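Activator of Hsp90 ATPase homologue 1/2-like C-terminal domain-containing protein (Mycobacterium smegmatis, PDB 3UID) is probably the toxin of a type II toxin-antitoxin system, built on the Bet v 1-like SRPBCC fold of the AHA1 family. Local coordinates at residues V25-Q30 with P35-K40; Q30-P35 with N111-T116; T63-M66 with E72-A75. All coordinates share one frame; numbering follows the deposited sequence. Where two conformers were deposited one is given.

Interaction 1: V25-Q30 with P35-K40; sequences VTRIWQ and PRQLEK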
loop_
_atom_site.group_PDB
_atom_site.type_symbol
_atom_site.label_atom_id
_atom_site.label_comp_id
_atom_site.label_asym_id
_atom_site.label_seq_id
_atom_site.Cartn_x
_atom_site.Cartn_y
_atom_site.Cartn_z
ATOM N N VAL A 25 -15.780 2.327 6.366
ATOM C CA VAL A 25 -14.432 2.152 6.883
ATOM C C VAL A 25 -14.174 0.701 7.284
ATOM O O VAL A 25 -13.089 0.175 7.027
ATOM C CB VAL A 25 -14.174 3.065 8.077
ATOM C CG1 VAL A 25 -12.953 2.597 8.824
ATOM C CG2 VAL A 25 -13.998 4.511 7.598
ATOM N N THR A 26 -15.161 0.066 7.912
ATOM C CA THR A 26 -15.001 -1.328 8.338
ATOM C C THR A 26 -14.718 -2.249 7.161
ATOM O O THR A 26 -13.922 -3.184 7.278
ATOM C CB THR A 26 -16.213 -1.843 9.127
ATOM O OG1 THR A 26 -17.418 -1.609 8.387
ATOM C CG2 THR A 26 -16.302 -1.117 10.456
ATOM N N ARG A 27 -15.353 -1.979 6.025
ATOM C CA ARG A 27 -15.098 -2.765 4.805
ATOM C C ARG A 27 -13.677 -2.577 4.253
ATOM O O ARG A 27 -13.002 -3.550 3.912
ATOM C CB ARG A 27 -16.105 -2.422 3.702
ATOM C CG ARG A 27 -15.721 -3.064 2.345
ATOM C CD ARG A 27 -15.925 -4.558 2.431
ATOM N NE ARG A 27 -15.465 -5.284 1.239
ATOM C CZ ARG A 27 -14.274 -5.872 1.134
ATOM N NH1 ARG A 27 -13.406 -5.811 2.134
ATOM N NH2 ARG A 27 -13.946 -6.524 0.029
ATOM N N ILE A 28 -13.229 -1.327 4.141
ATOM C CA ILE A 28 -11.897 -1.038 3.641
ATOM C C ILE A 28 -10.825 -1.646 4.543
ATOM O O ILE A 28 -9.817 -2.152 4.066
ATOM C CB ILE A 28 -11.689 0.476 3.452
ATOM C CG1 ILE A 28 -12.788 1.046 2.548
ATOM C CG2 ILE A 28 -10.326 0.754 2.847
ATOM C CD1 ILE A 28 -12.802 0.461 1.135
ATOM N N TRP A 29 -11.050 -1.618 5.854
ATOM C CA TRP A 29 -10.101 -2.215 6.778
ATOM C C TRP A 29 -9.810 -3.671 6.397
ATOM O O TRP A 29 -8.667 -4.118 6.457
ATOM C CB TRP A 29 -10.622 -2.152 8.218
ATOM C CG TRP A 29 -9.663 -2.766 9.187
ATOM C CD1 TRP A 29 -9.687 -4.045 9.677
ATOM C CD2 TRP A 29 -8.509 -2.144 9.751
ATOM N NE1 TRP A 29 -8.635 -4.243 10.536
ATOM C CE2 TRP A 29 -7.891 -3.094 10.593
ATOM C CE3 TRP A 29 -7.945 -0.870 9.642
ATOM C CZ2 TRP A 29 -6.739 -2.806 11.316
ATOM C CZ3 TRP A 29 -6.792 -0.592 10.356
ATOM C CH2 TRP A 29 -6.207 -1.550 11.184
ATOM N N GLN A 30 -10.851 -4.397 6.011
ATOM C CA GLN A 30 -10.722 -5.818 5.698
ATOM C C GLN A 30 -9.925 -6.113 4.429
ATOM O O GLN A 30 -9.422 -7.236 4.255
ATOM C CB GLN A 30 -12.103 -6.481 5.633
ATOM C CG GLN A 30 -12.822 -6.514 6.966
ATOM C CD GLN A 30 -12.061 -7.283 8.046
ATOM O OE1 GLN A 30 -11.322 -8.226 7.745
ATOM N NE2 GLN A 30 -12.234 -6.879 9.289
ATOM N N PRO A 35 -5.410 -11.278 4.039
ATOM C CA PRO A 35 -4.335 -11.305 3.042
ATOM C C PRO A 35 -4.791 -11.732 1.648
ATOM O O PRO A 35 -4.138 -11.352 0.674
ATOM C CB PRO A 35 -3.343 -12.325 3.627
ATOM C CG PRO A 35 -4.197 -13.222 4.465
ATOM C CD PRO A 35 -5.215 -12.292 5.085
ATOM N N ARG A 36 -5.878 -12.483 1.527
ATOM C CA ARG A 36 -6.367 -12.855 0.203
ATOM C C ARG A 36 -6.976 -11.651 -0.519
ATOM O O ARG A 36 -6.943 -11.572 -1.753
ATOM C CB ARG A 36 -7.375 -14.006 0.294
ATOM C CG ARG A 36 -6.888 -15.202 1.102
ATOM C CD ARG A 36 -5.890 -16.077 0.339
ATOM N NE ARG A 36 -4.500 -15.831 0.725
ATOM C CZ ARG A 36 -3.583 -15.304 -0.079
ATOM N NH1 ARG A 36 -3.901 -14.961 -1.319
ATOM N NH2 ARG A 36 -2.344 -15.120 0.358
ATOM N N GLN A 37 -7.531 -10.708 0.241
ATOM C CA GLN A 37 -8.079 -9.492 -0.374
ATOM C C GLN A 37 -6.975 -8.507 -0.738
ATOM O O GLN A 37 -7.009 -7.866 -1.792
ATOM C CB GLN A 37 -9.114 -8.842 0.548
ATOM C CG GLN A 37 -10.306 -9.755 0.817
ATOM C CD GLN A 37 -11.347 -9.080 1.674
ATOM O OE1 GLN A 37 -11.722 -7.938 1.421
ATOM N NE2 GLN A 37 -11.813 -9.779 2.687
ATOM N N LEU A 38 -5.982 -8.399 0.138
ATOM C CA LEU A 38 -4.827 -7.561 -0.137
ATOM C C LEU A 38 -4.127 -8.044 -1.410
ATOM O O LEU A 38 -3.790 -7.248 -2.296
ATOM C CB LEU A 38 -3.858 -7.605 1.045
ATOM C CG LEU A 38 -2.722 -6.583 0.988
ATOM C CD1 LEU A 38 -3.267 -5.177 0.755
ATOM C CD2 LEU A 38 -1.960 -6.670 2.281
ATOM N N GLU A 39 -3.944 -9.351 -1.532
ATOM C CA GLU A 39 -3.319 -9.952 -2.708
ATOM C C GLU A 39 -4.122 -9.655 -3.974
ATOM O O GLU A 39 -3.575 -9.459 -5.049
ATOM C CB GLU A 39 -3.183 -11.466 -2.516
ATOM C CG GLU A 39 -2.529 -12.178 -3.697
ATOM C CD GLU A 39 -2.309 -13.655 -3.455
ATOM O OE1 GLU A 39 -1.563 -14.013 -2.519
ATOM O OE2 GLU A 39 -2.886 -14.468 -4.213
ATOM N N LYS A 40 -5.448 -9.666 -3.826
ATOM C CA LYS A 40 -6.340 -9.416 -4.949
ATOM C C LYS A 40 -6.154 -8.000 -5.499
ATOM O O LYS A 40 -5.997 -7.805 -6.705
ATOM C CB LYS A 40 -7.794 -9.645 -4.520
ATOM C CG LYS A 40 -8.824 -9.297 -5.590
ATOM C CD LYS A 40 -8.742 -10.240 -6.810
ATOM C CE LYS A 40 -9.900 -9.964 -7.774
ATOM N NZ LYS A 40 -9.901 -10.924 -8.916
#

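Interaction 2: Q30-P35 with N111-T116; sequences QIYADP and NVYTFT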
loop_
_atom_site.group_PDB
_atom_site.type_symbol
_atom_site.label_atom_id
_atom_site.label_comp_id
_atom_site.label_asym_id
_atom_site.label_seq_id
_atom_site.Cartn_x
_atom_site.Cartn_y
_atom_site.Cartn_z
ATOM N N GLN A 30 -10.851 -4.397 6.011
ATOM C CA GLN A 30 -10.722 -5.818 5.698
ATOM C C GLN A 30 -9.925 -6.113 4.429
ATOM O O GLN A 30 -9.422 -7.236 4.255
ATOM C CB GLN A 30 -12.103 -6.481 5.633
ATOM C CG GLN A 30 -12.822 -6.514 6.966
ATOM C CD GLN A 30 -12.061 -7.283 8.046
ATOM O OE1 GLN A 30 -11.322 -8.226 7.745
ATOM N NE2 GLN A 30 -12.234 -6.879 9.289
ATOM N N ILE A 31 -9.814 -5.126 3.544
ATOM C CA ILE A 31 -8.925 -5.233 2.386
ATOM C C ILE A 31 -7.490 -5.517 2.853
ATOM O O ILE A 31 -6.773 -6.330 2.251
ATOM C CB ILE A 31 -8.938 -3.943 1.531
ATOM C CG1 ILE A 31 -10.327 -3.677 0.916
ATOM C CG2 ILE A 31 -7.846 -3.985 0.447
ATOM C CD1 ILE A 31 -10.688 -4.611 -0.207
ATOM N N TYR A 32 -7.073 -4.833 3.920
ATOM C CA TYR A 32 -5.716 -4.949 4.449
ATOM C C TYR A 32 -5.578 -6.047 5.497
ATOM O O TYR A 32 -4.508 -6.626 5.649
ATOM C CB TYR A 32 -5.256 -3.590 4.997
ATOM C CG TYR A 32 -5.270 -2.578 3.889
ATOM C CD1 TYR A 32 -4.201 -2.472 3.012
ATOM C CD2 TYR A 32 -6.388 -1.781 3.665
ATOM C CE1 TYR A 32 -4.234 -1.577 1.948
ATOM C CE2 TYR A 32 -6.431 -0.878 2.609
ATOM C CZ TYR A 32 -5.347 -0.779 1.762
ATOM O OH TYR A 32 -5.387 0.102 0.711
ATOM N N ALA A 33 -6.671 -6.336 6.198
ATOM C CA ALA A 33 -6.654 -7.319 7.272
ATOM C C ALA A 33 -6.729 -8.750 6.762
ATOM O O ALA A 33 -6.277 -9.678 7.434
ATOM C CB ALA A 33 -7.795 -7.040 8.249
ATOM N N ASP A 34 -7.315 -8.935 5.581
ATOM C CA ASP A 34 -7.438 -10.269 4.982
ATOM C C ASP A 34 -6.416 -10.395 3.865
ATOM O O ASP A 34 -6.517 -9.692 2.848
ATOM C CB ASP A 34 -8.843 -10.452 4.415
ATOM C CG ASP A 34 -9.048 -11.808 3.759
ATOM O OD1 ASP A 34 -8.069 -12.573 3.584
ATOM O OD2 ASP A 34 -10.210 -12.097 3.405
ATOM N N PRO A 35 -5.410 -11.278 4.039
ATOM C CA PRO A 35 -4.335 -11.305 3.042
ATOM C C PRO A 35 -4.791 -11.732 1.648
ATOM O O PRO A 35 -4.138 -11.352 0.674
ATOM C CB PRO A 35 -3.343 -12.325 3.627
ATOM C CG PRO A 35 -4.197 -13.222 4.465
ATOM C CD PRO A 35 -5.215 -12.292 5.085
ATOM N N ASN A 111 5.345 4.428 7.257
ATOM C CA ASN A 111 4.067 4.571 6.585
ATOM C C ASN A 111 2.941 4.576 7.579
ATOM O O ASN A 111 2.977 3.823 8.550
ATOM C CB ASN A 111 3.867 3.402 5.633
ATOM C CG ASN A 111 4.984 3.290 4.638
ATOM O OD1 ASN A 111 6.037 2.692 4.914
ATOM N ND2 ASN A 111 4.789 3.892 3.483
ATOM N N VAL A 112 1.960 5.448 7.344
ATOM C CA VAL A 112 0.728 5.457 8.116
ATOM C C VAL A 112 -0.473 5.464 7.169
ATOM O O VAL A 112 -0.619 6.372 6.348
ATOM C CB VAL A 112 0.627 6.666 9.038
ATOM C CG1 VAL A 112 -0.627 6.548 9.921
ATOM C CG2 VAL A 112 1.871 6.778 9.900
ATOM N N TYR A 113 -1.324 4.449 7.284
ATOM C CA TYR A 113 -2.574 4.401 6.530
ATOM C C TYR A 113 -3.720 4.765 7.454
ATOM O O TYR A 113 -3.863 4.187 8.534
ATOM C CB TYR A 113 -2.830 2.982 6.021
ATOM C CG TYR A 113 -1.929 2.508 4.895
ATOM C CD1 TYR A 113 -0.777 3.200 4.532
ATOM C CD2 TYR A 113 -2.250 1.344 4.200
ATOM C CE1 TYR A 113 0.034 2.735 3.475
ATOM C CE2 TYR A 113 -1.459 0.869 3.169
ATOM C CZ TYR A 113 -0.323 1.565 2.814
ATOM O OH TYR A 113 0.457 1.098 1.789
ATOM N N THR A 114 -4.540 5.717 7.026
ATOM C CA THR A 114 -5.654 6.167 7.837
ATOM C C THR A 114 -6.954 6.113 7.039
ATOM O O THR A 114 -7.010 6.592 5.900
ATOM C CB THR A 114 -5.385 7.577 8.383
ATOM O OG1 THR A 114 -4.157 7.559 9.119
ATOM C CG2 THR A 114 -6.510 8.033 9.290
ATOM N N PHE A 115 -7.985 5.525 7.647
ATOM C CA PHE A 115 -9.294 5.343 7.018
ATOM C C PHE A 115 -10.343 6.064 7.858
ATOM O O PHE A 115 -10.555 5.745 9.032
ATOM C CB PHE A 115 -9.635 3.850 6.909
ATOM C CG PHE A 115 -8.528 3.029 6.329
ATOM C CD1 PHE A 115 -8.163 3.192 5.004
ATOM C CD2 PHE A 115 -7.848 2.104 7.100
ATOM C CE1 PHE A 115 -7.134 2.450 4.456
ATOM C CE2 PHE A 115 -6.808 1.363 6.558
ATOM C CZ PHE A 115 -6.457 1.531 5.230
ATOM N N THR A 116 -10.991 7.063 7.272
ATOM C CA THR A 116 -11.994 7.813 8.013
ATOM C C THR A 116 -13.288 7.951 7.246
ATOM O O THR A 116 -13.312 7.903 6.016
ATOM C CB THR A 116 -11.464 9.187 8.444
ATOM O OG1 THR A 116 -10.965 9.891 7.301
ATOM C CG2 THR A 116 -10.334 9.010 9.460
#

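Interaction 3: T63-M66 with E72-A75; sequences TYFM and EKYA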
loop_
_atom_site.group_PDB
_atom_site.type_symbol
_atom_site.label_atom_id
_atom_site.label_comp_id
_atom_site.label_asym_id
_atom_site.label_seq_id
_atom_site.Cartn_x
_atom_site.Cartn_y
_atom_site.Cartn_z
ATOM N N THR A 63 4.726 -9.983 4.153
ATOM C CA THR A 63 5.715 -10.150 3.079
ATOM C C THR A 63 5.007 -10.418 1.765
ATOM O O THR A 63 3.989 -11.093 1.737
ATOM C CB THR A 63 6.721 -11.265 3.379
ATOM O OG1 THR A 63 6.041 -12.530 3.499
ATOM C CG2 THR A 63 7.451 -10.958 4.679
ATOM N N TYR A 64 5.523 -9.874 0.672
ATOM C CA TYR A 64 4.766 -9.917 -0.580
ATOM C C TYR A 64 5.635 -9.899 -1.832
ATOM O O TYR A 64 6.777 -9.407 -1.823
ATOM C CB TYR A 64 3.805 -8.722 -0.646
ATOM C CG TYR A 64 4.500 -7.388 -0.512
ATOM C CD1 TYR A 64 4.533 -6.726 0.711
ATOM C CD2 TYR A 64 5.159 -6.810 -1.594
ATOM C CE1 TYR A 64 5.181 -5.506 0.848
ATOM C CE2 TYR A 64 5.816 -5.592 -1.460
ATOM C CZ TYR A 64 5.812 -4.948 -0.236
ATOM O OH TYR A 64 6.466 -3.743 -0.093
ATOM N N PHE A 65 5.083 -10.443 -2.908
ATOM C CA PHE A 65 5.638 -10.262 -4.242
ATOM C C PHE A 65 4.677 -9.409 -5.042
ATOM O O PHE A 65 3.460 -9.565 -4.930
ATOM C CB PHE A 65 5.807 -11.601 -4.968
ATOM C CG PHE A 65 6.730 -12.561 -4.283
ATOM C CD1 PHE A 65 7.970 -12.151 -3.841
ATOM C CD2 PHE A 65 6.352 -13.883 -4.088
ATOM C CE1 PHE A 65 8.830 -13.041 -3.220
ATOM C CE2 PHE A 65 7.208 -14.782 -3.470
ATOM C CZ PHE A 65 8.450 -14.355 -3.032
ATOM N N MET A 66 5.233 -8.526 -5.865
ATOM C CA MET A 66 4.423 -7.727 -6.763
ATOM C C MET A 66 5.054 -7.740 -8.140
ATOM O O MET A 66 6.220 -8.110 -8.299
ATOM C CB MET A 66 4.308 -6.285 -6.271
ATOM C CG MET A 66 3.601 -6.122 -4.940
ATOM S SD MET A 66 3.619 -4.400 -4.426
ATOM C CE MET A 66 2.770 -3.636 -5.796
ATOM N N GLU A 72 8.632 -6.557 -14.056
ATOM C CA GLU A 72 9.648 -7.070 -13.131
ATOM C C GLU A 72 9.031 -7.487 -11.800
ATOM O O GLU A 72 8.365 -6.692 -11.139
ATOM C CB GLU A 72 10.741 -6.035 -12.864
ATOM C CG GLU A 72 11.570 -5.670 -14.065
ATOM C CD GLU A 72 12.683 -4.683 -13.734
ATOM O OE1 GLU A 72 13.525 -4.990 -12.861
ATOM O OE2 GLU A 72 12.711 -3.596 -14.344
ATOM N N LYS A 73 9.279 -8.727 -11.395
ATOM C CA LYS A 73 8.875 -9.153 -10.065
ATOM C C LYS A 73 9.752 -8.452 -9.054
ATOM O O LYS A 73 10.969 -8.364 -9.219
ATOM C CB LYS A 73 9.031 -10.659 -9.911
ATOM C CG LYS A 73 8.414 -11.207 -8.617
ATOM C CD LYS A 73 8.591 -12.721 -8.532
ATOM C CE LYS A 73 7.706 -13.328 -7.459
ATOM N NZ LYS A 73 7.720 -14.823 -7.558
ATOM N N TYR A 74 9.136 -7.913 -8.017
ATOM C CA TYR A 74 9.926 -7.494 -6.875
ATOM C C TYR A 74 9.293 -7.962 -5.582
ATOM O O TYR A 74 8.171 -8.449 -5.568
ATOM C CB TYR A 74 10.207 -5.989 -6.879
ATOM C CG TYR A 74 9.000 -5.129 -6.664
ATOM C CD1 TYR A 74 8.720 -4.595 -5.414
ATOM C CD2 TYR A 74 8.141 -4.848 -7.710
ATOM C CE1 TYR A 74 7.597 -3.789 -5.219
ATOM C CE2 TYR A 74 7.041 -4.061 -7.537
ATOM C CZ TYR A 74 6.769 -3.531 -6.295
ATOM O OH TYR A 74 5.653 -2.742 -6.145
ATOM N N ALA A 75 10.052 -7.877 -4.505
ATOM C CA ALA A 75 9.580 -8.351 -3.228
ATOM C C ALA A 75 9.701 -7.241 -2.208
ATOM O O ALA A 75 10.499 -6.316 -2.350
ATOM C CB ALA A 75 10.381 -9.573 -2.798
#

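Interaction 1: V25-Q30 with P35-K40
The pair of short helices, 25-33 and 35-42, that interrupts the sheet after its leading strands, as in other Bet v 1-like folds, is tied together at its surface by Arg-27 of the first helix and Gln-37 of the second. The guanidinium takes the amide oxygen end-on with both terminal nitrogens: Arg-27 NH1 lies 2.8 Å and Arg-27 NH2 3.0 Å from Gln-37 OE1. Neither bond is straight, the N-H...O angles being 140° and 133°, as expected when two donors share one acceptor. NH1 comes in the plane of the amide carbonyl, whereas NH2 stands above it; the guanidinium and amide planes are 69° apart. Arg-27 bends at chi2, which brings its end round to the second helix, and Gln-37 answers with a chain extended beyond CG.

Helix 25-33 and helix 35-42 are separated by Asp-34 alone, and this residue completes the arrangement. As N-cap of the second helix it accepts from Arg-36 N through OD1, while its OD2 receives Gln-37 NE2. Both ends of the Gln-37 amide are therefore engaged, which fixes its rotation. Gln-30 adds a looser contact: its carbonyl O lies 3.7 Å from Gln-37 CD.

Interaction 2: Q30-P35 with N111-T116
The last turn of helix 25-33 faces strand 109-118 across a layer of side chains, the backbones coming nearest at Tyr-32 and Tyr-113, whose CA atoms are 10.1 Å apart. Three rings fill the interval. Tyr-32 projects from the helix toward the strand and meets Tyr-113 and Phe-115, two residues apart and both directed to the helix side of the sheet. Tyr-113 turns its edge to one face of Tyr-32 in an offset edge-to-face pair: the planes stand at 78°, the centroids are 5.7 Å apart, and Tyr-113 CE2 approaches Tyr-32 CE1 to 3.9 Å, near the rim of the ring. On the opposite face of Tyr-32 lies the CG2 methyl of Ile-31, also displaced toward the rim.

This cluster belongs to the interior of the helix-grip fold, where the curved antiparallel sheet wraps round the long C-terminal helix, here helix 144-158, whose Ile-155 also packs on Tyr-32. Phe-115 meets the same tyrosine differently. Their planes are only 23° from parallel, but the rings are displaced along their planes, with little face of one over the other and centroids 5.4 Å apart. The closest touch is between Phe-115 CZ and Tyr-32 CE2, at 3.6 Å, and CZ also lies 3.7 Å from Tyr-32 CD2. Tyr-32 CG is anti to its carbonyl carbon (chi1 -60°), sending the ring off the helix into the layer between helix and sheet. The buried phenol is satisfied by a hydrogen bond between Tyr-32 OH and Tyr-126 OH, while Tyr-126 also stacks edge-to-face with Tyr-113. Phe-115 in turn carries Val-25, Ile-28 and Trp-29 of the helix.

Interaction 3: T63-M66 with E72-A75
Tyr-64 meets the neighbouring strand through its carbonyl: Ala-75 CA lies 3.3 Å from Tyr-64 O in a CA-H...O contact. Its ring turns to Trp-42 and Trp-78, and its hydroxyl bonds to Asp-93. Phe-65 follows, in a non-hydrogen-bonded antiparallel pair with Ala-75, whose CB methyl lies at the ring edge, 3.7 Å from Phe-65 CD1. Lys-73 crosses one face of the same ring. Its chain is extended beyond CG, laying CE 3.4 Å from Phe-65 CG and putting NZ 4.1 Å from the ring centroid, 22° off the normal, so that a CH-pi and a cation-pi contact share the face.

Met-66 makes a hydrogen-bonded pair with Tyr-74 near the turn end of the beta hairpin: Met-66 N donates to Tyr-74 O at 3.0 Å, and Tyr-74 N to Met-66 O at 2.9 Å. The two side chains run alongside each other in the same direction on the other side of the sheet from Phe-65 and Ala-75. Met-66 CB lies over the Tyr-74 ring, 3.7 Å from Tyr-74 CZ; in one of two conformers the sulfur lies obliquely beside the ring, a tentative Met-aromatic contact. Since Lys-73 NZ also forms a salt bridge with Glu-98, the ammonium has both a carboxylate and a pi face as neighbours, an environment that would probably favour its charged form.

Interactions 1 and 2 are neighbours, their centres 7 Å apart, and both draw on helix 25-33: its outer surface carries the Arg-27 bonds, while Tyr-32 turns inward to the sheet. They touch directly through Leu-38 of the second helix, whose CD1 lies 3.6 Å from Tyr-32 CD1 of the aromatic cluster and whose CB lies 3.4 Å from the carbonyl oxygen, Ile-31 O. Interaction 3 lies apart, its centre 19 Å from each of the others. It shares the antiparallel sheet with interaction 2, strands 73-84 and 88-96 connecting strand 61-67 to strand 109-118, but the two contacts lie on opposite sides of the chain's centre.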